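Local coordinates for lipoprotein (PDB 3RWX) that is of unknown function but is probably an outer-membrane lipoprotein built from two calycin-like beta-barrel domains, at residues Ala40-Val43 with Thr49-Val52; Asn142-Val147 with Tyr152-Asp157; Met189-Phe194 with Ile251-Met256; Gly227-Thr232 with Thr238-Thr243. All coordinates share one frame; numbering follows the deposited sequence.

In the fold
Contact 1 stands apart, in the N-terminal calycin-like domain and about 56 Å, centre to centre, from contacts 2 and 3, which lie with contact 4 in the C-terminal domain. Those three meet on one antiparallel sheet: strand 254-256 of contact 3 is flanked by strand 144-147 of contact 2 and strand 237-243 of contact 4. Contacts 1 and 4 are beta hairpins, each with an apolar buried face and a more polar, more exposed one. Contact 2 is looser antiparallel pairing at the sheet's margin, partly mediated by water. Contact 3 is the buried one, made by apolar side chains alone, and contact 4 sits within the loop it closes.

Contact 1 (Ala40-Val43 with Thr49-Val52); sequences ATIV and TINV
I42 and V43 face V52 and N51 across an antiparallel beta hairpin, strands 39-44 and 50-55 of the N-terminal calycin-like domain. The tight side is the one carrying I42, I50 and V52. Here CG2 of I42 lies 3.8 Å from CD1 of I50 and equally near its CG2, so a single methyl rests in the fork of the other isoleucine. With CG1 between its backbone N and carbonyl carbon (chi1 59°) and the chain extended beyond, I50 brings CD1 as well as CG2 to the I42 methyl. V52 is a looser neighbour, its CG2 4.3 Å from CG1 of I42. F73 of strand 73-77 touches all three side chains, on the buried side.

The other side, with T41, V43 and N51, is open by comparison. V43 is exposed, and its isopropyl group stays clear of the N51 side chain. The amide of N51 is directed toward the turn end instead, where its OD1 accepts hydrogen bonds from N45 ND2 and from the backbone N of N65. What joins V43 and N51 is backbone: V43 N to N51 O and N51 N to V43 O, both 3.0 Å and nearly straight. One step along, at the non-hydrogen-bonded pair, the carbonyl O of T41 receives a CA-H...O contact from V52 CA at 3.3 Å.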
loop_
_atom_site.group_PDB
_atom_site.type_symbol
_atom_site.label_atom_id
_atom_site.label_comp_id
_atom_site.label_asym_id
_atom_site.label_seq_id
_atom_site.Cartn_x
_atom_site.Cartn_y
_atom_site.Cartn_z
ATOM N N ALA A 40 -7.013 -14.793 -13.723
ATOM C CA ALA A 40 -6.675 -16.225 -13.662
ATOM C C ALA A 40 -7.754 -17.006 -14.390
ATOM O O ALA A 40 -8.931 -16.784 -14.171
ATOM C CB ALA A 40 -6.551 -16.679 -12.241
ATOM N N THR A 41 -7.344 -17.905 -15.276
ATOM C CA THR A 41 -8.241 -18.685 -16.095
ATOM C C THR A 41 -7.974 -20.165 -15.871
ATOM O O THR A 41 -6.864 -20.619 -15.987
ATOM C CB THR A 41 -8.057 -18.327 -17.557
ATOM O OG1 THR A 41 -8.293 -16.927 -17.728
ATOM C CG2 THR A 41 -9.029 -19.069 -18.417
ATOM N N ILE A 42 -9.011 -20.899 -15.516
ATOM C CA ILE A 42 -8.940 -22.322 -15.287
ATOM C C ILE A 42 -9.843 -23.006 -16.307
ATOM O O ILE A 42 -11.052 -22.777 -16.305
ATOM C CB ILE A 42 -9.460 -22.680 -13.896
ATOM C CG1 ILE A 42 -8.603 -22.014 -12.824
ATOM C CG2 ILE A 42 -9.480 -24.179 -13.709
ATOM C CD1 ILE A 42 -9.152 -22.177 -11.385
ATOM N N VAL A 43 -9.259 -23.831 -17.168
ATOM C CA VAL A 43 -9.985 -24.459 -18.238
ATOM C C VAL A 43 -9.793 -25.993 -18.205
ATOM O O VAL A 43 -8.670 -26.471 -18.324
ATOM C CB VAL A 43 -9.470 -23.939 -19.592
ATOM C CG1 VAL A 43 -10.265 -24.607 -20.765
ATOM C CG2 VAL A 43 -9.516 -22.441 -19.640
ATOM N N THR A 49 -8.202 -33.035 -16.290
ATOM C CA THR A 49 -7.211 -32.120 -15.756
ATOM C C THR A 49 -7.586 -30.675 -16.127
ATOM O O THR A 49 -8.581 -30.446 -16.827
ATOM C CB THR A 49 -5.803 -32.436 -16.283
ATOM O OG1 THR A 49 -5.783 -32.353 -17.715
ATOM C CG2 THR A 49 -5.368 -33.807 -15.843
ATOM N N ILE A 50 -6.803 -29.710 -15.634
ATOM C CA ILE A 50 -7.000 -28.319 -15.976
ATOM C C ILE A 50 -5.707 -27.674 -16.463
ATOM O O ILE A 50 -4.595 -28.087 -16.106
ATOM C CB ILE A 50 -7.523 -27.474 -14.787
ATOM C CG1 ILE A 50 -6.547 -27.531 -13.589
ATOM C CG2 ILE A 50 -8.906 -27.908 -14.392
ATOM C CD1 ILE A 50 -6.916 -26.614 -12.429
ATOM N N ASN A 51 -5.884 -26.669 -17.308
ATOM C CA ASN A 51 -4.848 -25.708 -17.609
ATOM C C ASN A 51 -5.165 -24.395 -16.894
ATOM O O ASN A 51 -6.299 -23.936 -16.914
ATOM C CB ASN A 51 -4.756 -25.479 -19.101
ATOM C CG ASN A 51 -4.181 -26.656 -19.819
ATOM O OD1 ASN A 51 -4.040 -27.728 -19.245
ATOM N ND2 ASN A 51 -3.818 -26.462 -21.075
ATOM N N VAL A 52 -4.149 -23.810 -16.276
ATOM C CA VAL A 52 -4.300 -22.578 -15.543
ATOM C C VAL A 52 -3.396 -21.544 -16.180
ATOM O O VAL A 52 -2.222 -21.805 -16.400
ATOM C CB VAL A 52 -3.894 -22.756 -14.056
ATOM C CG1 VAL A 52 -4.034 -21.451 -13.304
ATOM C CG2 VAL A 52 -4.720 -23.878 -13.405
#

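Contact 2 (Asn142-Val147 with Tyr152-Asp157); sequences NLSVSV and YPDITD
Y152 crosses V145 and V147 obliquely where strand 144-147 runs antiparallel to the irregular segment 152-157. Its backbone N donates almost straight to V145 O (3.0 Å, 177°), which brings that oxygen to the ring edge, near the ring plane. The valine methyls are the bumps that the ring spans: CG1 of V145 comes within 3.7 Å of ring atom CD2, and CG1 of V147, held between its backbone N and carbonyl carbon (chi1 57°), sits 4.0 Å from CE2. The phenol OH beyond is bonded to the carbonyl of R187. At the far end L143 and I155 stand side by side, CB to CB 4.1 Å, over a pair of backbone hydrogen bonds.

Between these ends the Y152 side carries one residue more, and water 1 occupies the resulting widening. Water 2 links S144 OG, Y152 O and D154 OD1. N142 approaches D154 with its amide nearly perpendicular to the carboxylate (84°), and ND2 makes only a weak bond to OD1, 3.3 Å. Direct backbone bonds thus hold both ends, while water 1 satisfies V145 N and the carbonyls of L143 and P153 where the extra residue keeps the backbones apart; the weak N142-D154 bond probably adds little.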
loop_
_atom_site.group_PDB
_atom_site.type_symbol
_atom_site.label_atom_id
_atom_site.label_comp_id
_atom_site.label_asym_id
_atom_site.label_seq_id
_atom_site.Cartn_x
_atom_site.Cartn_y
_atom_site.Cartn_z
ATOM N N ASN A 142 8.613 19.187 1.580
ATOM C CA ASN A 142 8.685 20.428 2.335
ATOM C C ASN A 142 7.673 20.390 3.440
ATOM O O ASN A 142 6.593 19.876 3.268
ATOM C CB ASN A 142 8.414 21.618 1.446
ATOM C CG ASN A 142 8.810 22.909 2.090
ATOM O OD1 ASN A 142 9.992 23.251 2.096
ATOM N ND2 ASN A 142 7.840 23.644 2.647
ATOM N N LEU A 143 8.050 20.911 4.597
ATOM C CA LEU A 143 7.162 21.014 5.734
ATOM C C LEU A 143 7.251 22.440 6.282
ATOM O O LEU A 143 8.316 22.904 6.672
ATOM C CB LEU A 143 7.572 20.001 6.766
ATOM C CG LEU A 143 6.683 19.799 7.982
ATOM C CD1 LEU A 143 5.262 19.401 7.626
ATOM C CD2 LEU A 143 7.355 18.732 8.857
ATOM N N SER A 144 6.127 23.135 6.271
ATOM C CA SER A 144 6.056 24.542 6.652
ATOM C C SER A 144 5.126 24.641 7.860
ATOM O O SER A 144 3.991 24.202 7.812
ATOM C CB SER A 144 5.531 25.375 5.486
ATOM O OG SER A 144 5.296 26.706 5.881
ATOM N N VAL A 145 5.639 25.205 8.937
ATOM C CA VAL A 145 4.966 25.193 10.214
ATOM C C VAL A 145 4.670 26.618 10.624
ATOM O O VAL A 145 5.520 27.497 10.491
ATOM C CB VAL A 145 5.870 24.554 11.270
ATOM C CG1 VAL A 145 5.266 24.740 12.680
ATOM C CG2 VAL A 145 6.145 23.081 10.921
ATOM N N SER A 146 3.473 26.856 11.132
ATOM C CA SER A 146 3.151 28.188 11.619
ATOM C C SER A 146 2.336 28.121 12.885
ATOM O O SER A 146 1.647 27.130 13.156
ATOM C CB SER A 146 2.435 29.001 10.540
ATOM O OG SER A 146 1.392 28.231 10.019
ATOM N N VAL A 147 2.508 29.150 13.703
ATOM C CA VAL A 147 1.710 29.321 14.913
ATOM C C VAL A 147 1.490 30.813 15.071
ATOM O O VAL A 147 2.418 31.617 14.953
ATOM C CB VAL A 147 2.387 28.710 16.180
ATOM C CG1 VAL A 147 3.776 29.309 16.417
ATOM C CG2 VAL A 147 1.493 28.905 17.381
ATOM N N TYR A 152 7.714 29.521 10.348
ATOM C CA TYR A 152 9.084 29.094 10.548
ATOM C C TYR A 152 9.793 28.849 9.218
ATOM O O TYR A 152 9.148 28.748 8.177
ATOM C CB TYR A 152 9.092 27.843 11.404
ATOM C CG TYR A 152 8.651 28.084 12.834
ATOM C CD1 TYR A 152 9.478 28.716 13.737
ATOM C CD2 TYR A 152 7.411 27.684 13.278
ATOM C CE1 TYR A 152 9.075 28.952 15.072
ATOM C CE2 TYR A 152 7.005 27.898 14.607
ATOM C CZ TYR A 152 7.847 28.532 15.487
ATOM O OH TYR A 152 7.460 28.730 16.774
ATOM N N PRO A 153 11.134 28.767 9.247
ATOM C CA PRO A 153 11.790 28.368 8.019
ATOM C C PRO A 153 11.304 26.988 7.531
ATOM O O PRO A 153 10.894 26.144 8.332
ATOM C CB PRO A 153 13.278 28.344 8.410
ATOM C CG PRO A 153 13.395 29.317 9.511
ATOM C CD PRO A 153 12.107 29.121 10.293
ATOM N N ASP A 154 11.314 26.807 6.221
ATOM C CA ASP A 154 11.004 25.523 5.630
ATOM C C ASP A 154 11.896 24.416 6.177
ATOM O O ASP A 154 13.086 24.610 6.350
ATOM C CB ASP A 154 11.154 25.583 4.108
ATOM C CG ASP A 154 10.057 26.405 3.451
ATOM O OD1 ASP A 154 8.932 26.466 4.001
ATOM O OD2 ASP A 154 10.308 26.993 2.381
ATOM N N ILE A 155 11.284 23.276 6.462
ATOM C CA ILE A 155 11.999 22.076 6.758
ATOM C C ILE A 155 12.037 21.248 5.479
ATOM O O ILE A 155 10.993 20.926 4.917
ATOM C CB ILE A 155 11.266 21.247 7.866
ATOM C CG1 ILE A 155 11.250 22.001 9.195
ATOM C CG2 ILE A 155 11.934 19.882 8.047
ATOM C CD1 ILE A 155 10.179 21.485 10.170
ATOM N N THR A 156 13.228 20.893 5.020
ATOM C CA THR A 156 13.358 19.986 3.878
ATOM C C THR A 156 13.791 18.573 4.247
ATOM O O THR A 156 13.731 17.679 3.406
ATOM C CB THR A 156 14.334 20.538 2.865
ATOM O OG1 THR A 156 15.489 20.989 3.565
ATOM C CG2 THR A 156 13.709 21.724 2.105
ATOM N N ASP A 157 14.204 18.353 5.487
ATOM C CA ASP A 157 14.468 17.015 5.973
ATOM C C ASP A 157 13.206 16.481 6.653
ATOM O O ASP A 157 13.012 16.645 7.872
ATOM C CB ASP A 157 15.641 17.072 6.947
ATOM C CG ASP A 157 16.109 15.687 7.425
ATOM O OD1 ASP A 157 15.560 14.624 6.983
ATOM O OD2 ASP A 157 17.064 15.679 8.262
HETATM O O HOH W 1 8.584 24.820 8.881
HETATM O O HOH W 2 7.867 27.426 6.207
#

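Contact 3 (Met189-Phe194 with Ile251-Met256); sequences MNLGDF and IDITAM
On the inner side of the C-terminal calycin-like barrel domain, M189 and L191, from a loop between strands 172-173 and 195-196, meet I253 on the segment that carries strand 254-256. The backbones stay well apart: the nearest CA atoms, those of M189 and I253, are 10.1 Å from each other, and the gap is crossed by side-chain ends. I253 reaches over with CG1 anti to its carbonyl carbon (chi1 -67°) and the rest of the chain extended, which puts CD1 foremost. That methyl is shared by both loop residues. CD1 of L191 approaches it at 4.2 Å, an ordinary van der Waals distance. M189, a selenomethionine, comes tip to tip with I253, its chain bent so that the selenium and CE both end beside CD1. The modelled separation of SE from I253 CD1 is too short for apolar atoms, and since M189 was deposited in two conformers, the exact fit there is doubtful.

Around this small apolar cluster, L177 packs on L191, Y152 and L180 on M189, and V145 of strand 144-147 on I253. Two backbone groups of the loop have partners beyond the contact: L191 O receives S178 OG, and G192 N donates to D219 OD2. On the other segment, backbone bonds between T254 and S146 and between A255 and F242 tie it to both neighbouring strands. Apolar side chains of a loop meeting one from the sheet on its buried side are consistent with the core of a calycin-like beta barrel.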
loop_
_atom_site.group_PDB
_atom_site.type_symbol
_atom_site.label_atom_id
_atom_site.label_comp_id
_atom_site.label_asym_id
_atom_site.label_seq_id
_atom_site.Cartn_x
_atom_site.Cartn_y
_atom_site.Cartn_z
HETATM N N MSE A 189 9.303 25.217 18.767
HETATM C CA MSE A 189 8.868 24.271 19.784
HETATM C C MSE A 189 9.603 22.948 19.598
HETATM O O MSE A 189 9.919 22.543 18.464
HETATM C CB MSE A 189 7.366 24.029 19.655
HETATM C CG MSE A 189 6.512 25.270 19.881
HETATM SE SE MSE A 189 4.978 25.275 18.693
HETATM C CE MSE A 189 5.961 25.151 17.021
ATOM N N ASN A 190 9.856 22.263 20.705
ATOM C CA ASN A 190 10.400 20.920 20.651
ATOM C C ASN A 190 9.306 19.928 20.251
ATOM O O ASN A 190 8.397 19.682 21.035
ATOM C CB ASN A 190 10.974 20.544 22.009
ATOM C CG ASN A 190 11.778 19.276 21.965
ATOM O OD1 ASN A 190 12.354 18.918 20.934
ATOM N ND2 ASN A 190 11.831 18.579 23.089
ATOM N N LEU A 191 9.381 19.385 19.031
ATOM C CA LEU A 191 8.364 18.451 18.513
ATOM C C LEU A 191 9.020 17.244 17.886
ATOM O O LEU A 191 10.069 17.374 17.256
ATOM C CB LEU A 191 7.505 19.103 17.432
ATOM C CG LEU A 191 6.660 20.328 17.764
ATOM C CD1 LEU A 191 6.102 20.970 16.480
ATOM C CD2 LEU A 191 5.540 20.006 18.759
ATOM N N GLY A 192 8.383 16.081 18.007
ATOM C CA GLY A 192 8.945 14.826 17.503
ATOM C C GLY A 192 8.158 14.290 16.327
ATOM O O GLY A 192 7.328 14.999 15.765
ATOM N N ASP A 193 8.459 13.050 15.940
ATOM C CA ASP A 193 7.679 12.309 14.970
ATOM C C ASP A 193 6.370 11.859 15.585
ATOM O O ASP A 193 6.335 11.564 16.779
ATOM C CB ASP A 193 8.432 11.040 14.569
ATOM C CG ASP A 193 9.729 11.318 13.825
ATOM O OD1 ASP A 193 9.929 12.464 13.360
ATOM O OD2 ASP A 193 10.540 10.366 13.695
ATOM N N PHE A 194 5.301 11.763 14.787
ATOM C CA PHE A 194 4.090 11.076 15.256
ATOM C C PHE A 194 3.361 10.298 14.179
ATOM O O PHE A 194 3.606 10.479 12.990
ATOM C CB PHE A 194 3.139 12.007 16.025
ATOM C CG PHE A 194 2.609 13.158 15.223
ATOM C CD1 PHE A 194 1.507 13.001 14.395
ATOM C CD2 PHE A 194 3.198 14.406 15.307
ATOM C CE1 PHE A 194 1.017 14.080 13.651
ATOM C CE2 PHE A 194 2.701 15.481 14.580
ATOM C CZ PHE A 194 1.613 15.317 13.749
ATOM N N ILE A 251 -3.248 27.410 21.637
ATOM C CA ILE A 251 -3.401 27.718 20.222
ATOM C C ILE A 251 -2.923 26.520 19.405
ATOM O O ILE A 251 -2.046 25.789 19.822
ATOM C CB ILE A 251 -2.636 29.011 19.841
ATOM C CG1 ILE A 251 -3.129 29.534 18.500
ATOM C CG2 ILE A 251 -1.101 28.804 19.836
ATOM C CD1 ILE A 251 -2.580 30.932 18.186
ATOM N N ASP A 252 -3.531 26.311 18.257
ATOM C CA ASP A 252 -3.123 25.259 17.363
ATOM C C ASP A 252 -1.899 25.689 16.583
ATOM O O ASP A 252 -1.613 26.884 16.454
ATOM C CB ASP A 252 -4.249 24.939 16.386
ATOM C CG ASP A 252 -5.402 24.235 17.052
ATOM O OD1 ASP A 252 -5.159 23.420 17.959
ATOM O OD2 ASP A 252 -6.558 24.510 16.695
ATOM N N ILE A 253 -1.185 24.685 16.099
ATOM C CA ILE A 253 -0.103 24.823 15.173
ATOM C C ILE A 253 -0.610 24.262 13.853
ATOM O O ILE A 253 -1.421 23.348 13.859
ATOM C CB ILE A 253 1.092 23.936 15.593
ATOM C CG1 ILE A 253 1.705 24.424 16.881
ATOM C CG2 ILE A 253 2.192 23.936 14.542
ATOM C CD1 ILE A 253 2.825 23.518 17.353
ATOM N N THR A 254 -0.109 24.780 12.739
ATOM C CA THR A 254 -0.436 24.247 11.433
ATOM C C THR A 254 0.851 23.781 10.747
ATOM O O THR A 254 1.853 24.498 10.715
ATOM C CB THR A 254 -1.117 25.310 10.561
ATOM O OG1 THR A 254 -2.381 25.664 11.141
ATOM C CG2 THR A 254 -1.361 24.762 9.162
ATOM N N ALA A 255 0.841 22.581 10.199
ATOM C CA ALA A 255 1.988 22.128 9.427
ATOM C C ALA A 255 1.499 21.712 8.076
ATOM O O ALA A 255 0.669 20.843 7.959
ATOM C CB ALA A 255 2.704 20.969 10.109
HETATM N N MSE A 256 2.015 22.349 7.045
HETATM C CA MSE A 256 1.696 21.952 5.694
HETATM C C MSE A 256 2.855 21.185 5.097
HETATM O O MSE A 256 3.964 21.706 4.962
HETATM C CB MSE A 256 1.399 23.177 4.853
HETATM C CG MSE A 256 0.157 23.865 5.327
HETATM SE SE MSE A 256 -0.276 25.286 4.145
HETATM C CE MSE A 256 -1.527 24.409 2.908
#

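Contact 4 (Gly227-Thr232 with Thr238-Thr243); sequences GTLSGT and TNITFT
L229 lies beside F242 and I240 on the buried side of a hairpin made by strands 224-234 and 237-243. CD2 of L229 meets ring atom CE2 of F242 obliquely at 3.8 Å, while CD1 turns to CG2 of I240 at 4.0 Å, so the leucine fork spans both neighbours. That same I240 methyl also sits over one face of the F242 ring, toward its rim. G231, opposite I240, has no side chain, and the CA atoms of the two come within 3.9 Å, with G231 CA also 3.0 Å from N239 O.

Backbone hydrogen bonds hold this register, in the pairs T228 with T243, S230 with T241 and T232 with N239. The last is reinforced. T232 O accepts N239 N and also T238 OG1, which reaches it at 2.9 Å from 40° out of the carbonyl plane; T238 has OG1 anti to its own backbone N (chi1 -167°), the setting that carries the hydroxyl back to the opposite strand. On the outer face, water 3 joins T232 OG1 to N239 ND2, at 2.9 and 2.7 Å.

Farther out, L172 touches I240 and F242 on the buried face, and L174 also touches the phenylalanine. On the polar face S230 OG is held by E212 and N239 ND2 by E237, and a glycerol, probably from the crystallisation liquor, binds T232 OG1. Strands 212-218 and 254-256 continue the sheet to either side. A long hairpin with an apolar inner face and a threonine-rich outer one fits the antiparallel meander of a calycin-like beta barrel.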
loop_
_atom_site.group_PDB
_atom_site.type_symbol
_atom_site.label_atom_id
_atom_site.label_comp_id
_atom_site.label_asym_id
_atom_site.label_seq_id
_atom_site.Cartn_x
_atom_site.Cartn_y
_atom_site.Cartn_z
ATOM N N GLY A 227 -5.691 16.925 17.432
ATOM C CA GLY A 227 -6.164 17.768 16.361
ATOM C C GLY A 227 -6.680 16.992 15.186
ATOM O O GLY A 227 -7.317 15.971 15.345
ATOM N N THR A 228 -6.396 17.488 13.996
ATOM C CA THR A 228 -6.978 16.948 12.769
ATOM C C THR A 228 -5.978 17.062 11.634
ATOM O O THR A 228 -5.059 17.867 11.686
ATOM C CB THR A 228 -8.285 17.715 12.362
ATOM O OG1 THR A 228 -7.991 19.104 12.144
ATOM C CG2 THR A 228 -9.371 17.587 13.442
ATOM N N LEU A 229 -6.170 16.246 10.614
ATOM C CA LEU A 229 -5.406 16.384 9.405
ATOM C C LEU A 229 -6.303 16.189 8.208
ATOM O O LEU A 229 -7.318 15.512 8.263
ATOM C CB LEU A 229 -4.260 15.404 9.388
ATOM C CG LEU A 229 -4.479 13.931 9.102
ATOM C CD1 LEU A 229 -4.514 13.667 7.613
ATOM C CD2 LEU A 229 -3.327 13.151 9.767
ATOM N N SER A 230 -5.899 16.800 7.119
ATOM C CA SER A 230 -6.645 16.767 5.901
ATOM C C SER A 230 -5.684 16.895 4.731
ATOM O O SER A 230 -4.845 17.791 4.721
ATOM C CB SER A 230 -7.606 17.931 5.906
ATOM O OG SER A 230 -8.691 17.585 5.091
ATOM N N GLY A 231 -5.774 15.993 3.763
ATOM C CA GLY A 231 -4.910 16.094 2.602
ATOM C C GLY A 231 -5.384 15.341 1.385
ATOM O O GLY A 231 -6.465 14.769 1.373
ATOM N N THR A 232 -4.561 15.355 0.346
ATOM C CA THR A 232 -4.881 14.668 -0.885
ATOM C C THR A 232 -3.655 13.940 -1.404
ATOM O O THR A 232 -2.507 14.328 -1.125
ATOM C CB THR A 232 -5.379 15.658 -1.953
ATOM O OG1 THR A 232 -4.467 16.762 -2.027
ATOM C CG2 THR A 232 -6.787 16.192 -1.607
ATOM N N THR A 238 1.509 14.193 -2.600
ATOM C CA THR A 238 0.605 14.433 -1.496
ATOM C C THR A 238 0.749 15.864 -0.975
ATOM O O THR A 238 1.803 16.490 -1.086
ATOM C CB THR A 238 0.777 13.412 -0.356
ATOM O OG1 THR A 238 -0.333 13.517 0.536
ATOM C CG2 THR A 238 2.050 13.633 0.447
ATOM N N ASN A 239 -0.347 16.368 -0.428
ATOM C CA ASN A 239 -0.400 17.671 0.205
ATOM C C ASN A 239 -1.277 17.459 1.416
ATOM O O ASN A 239 -2.405 16.997 1.281
ATOM C CB ASN A 239 -1.047 18.713 -0.705
ATOM C CG ASN A 239 -0.208 19.043 -1.929
ATOM O OD1 ASN A 239 0.552 20.007 -1.927
ATOM N ND2 ASN A 239 -0.344 18.246 -2.981
ATOM N N ILE A 240 -0.761 17.748 2.599
ATOM C CA ILE A 240 -1.464 17.441 3.829
ATOM C C ILE A 240 -1.309 18.629 4.764
ATOM O O ILE A 240 -0.219 19.152 4.936
ATOM C CB ILE A 240 -0.876 16.190 4.509
ATOM C CG1 ILE A 240 -0.818 15.015 3.540
ATOM C CG2 ILE A 240 -1.693 15.790 5.723
ATOM C CD1 ILE A 240 -0.055 13.833 4.051
ATOM N N THR A 241 -2.410 19.043 5.379
ATOM C CA THR A 241 -2.376 20.062 6.425
ATOM C C THR A 241 -2.685 19.379 7.731
ATOM O O THR A 241 -3.710 18.721 7.840
ATOM C CB THR A 241 -3.430 21.114 6.138
ATOM O OG1 THR A 241 -3.149 21.667 4.851
ATOM C CG2 THR A 241 -3.454 22.214 7.218
ATOM N N PHE A 242 -1.792 19.508 8.703
ATOM C CA PHE A 242 -2.019 18.989 10.025
ATOM C C PHE A 242 -2.285 20.193 10.909
ATOM O O PHE A 242 -1.519 21.148 10.871
ATOM C CB PHE A 242 -0.769 18.322 10.570
ATOM C CG PHE A 242 -0.236 17.208 9.751
ATOM C CD1 PHE A 242 0.557 17.458 8.655
ATOM C CD2 PHE A 242 -0.445 15.893 10.133
ATOM C CE1 PHE A 242 1.085 16.408 7.926
ATOM C CE2 PHE A 242 0.097 14.851 9.417
ATOM C CZ PHE A 242 0.855 15.104 8.312
ATOM N N THR A 243 -3.361 20.154 11.688
ATOM C CA THR A 243 -3.706 21.218 12.631
ATOM C C THR A 243 -3.788 20.565 13.989
ATOM O O THR A 243 -4.681 19.745 14.246
ATOM C CB THR A 243 -5.058 21.823 12.312
ATOM O OG1 THR A 243 -5.040 22.268 10.967
ATOM C CG2 THR A 243 -5.397 23.023 13.246
HETATM O O HOH W 3 -2.138 16.346 -3.734
#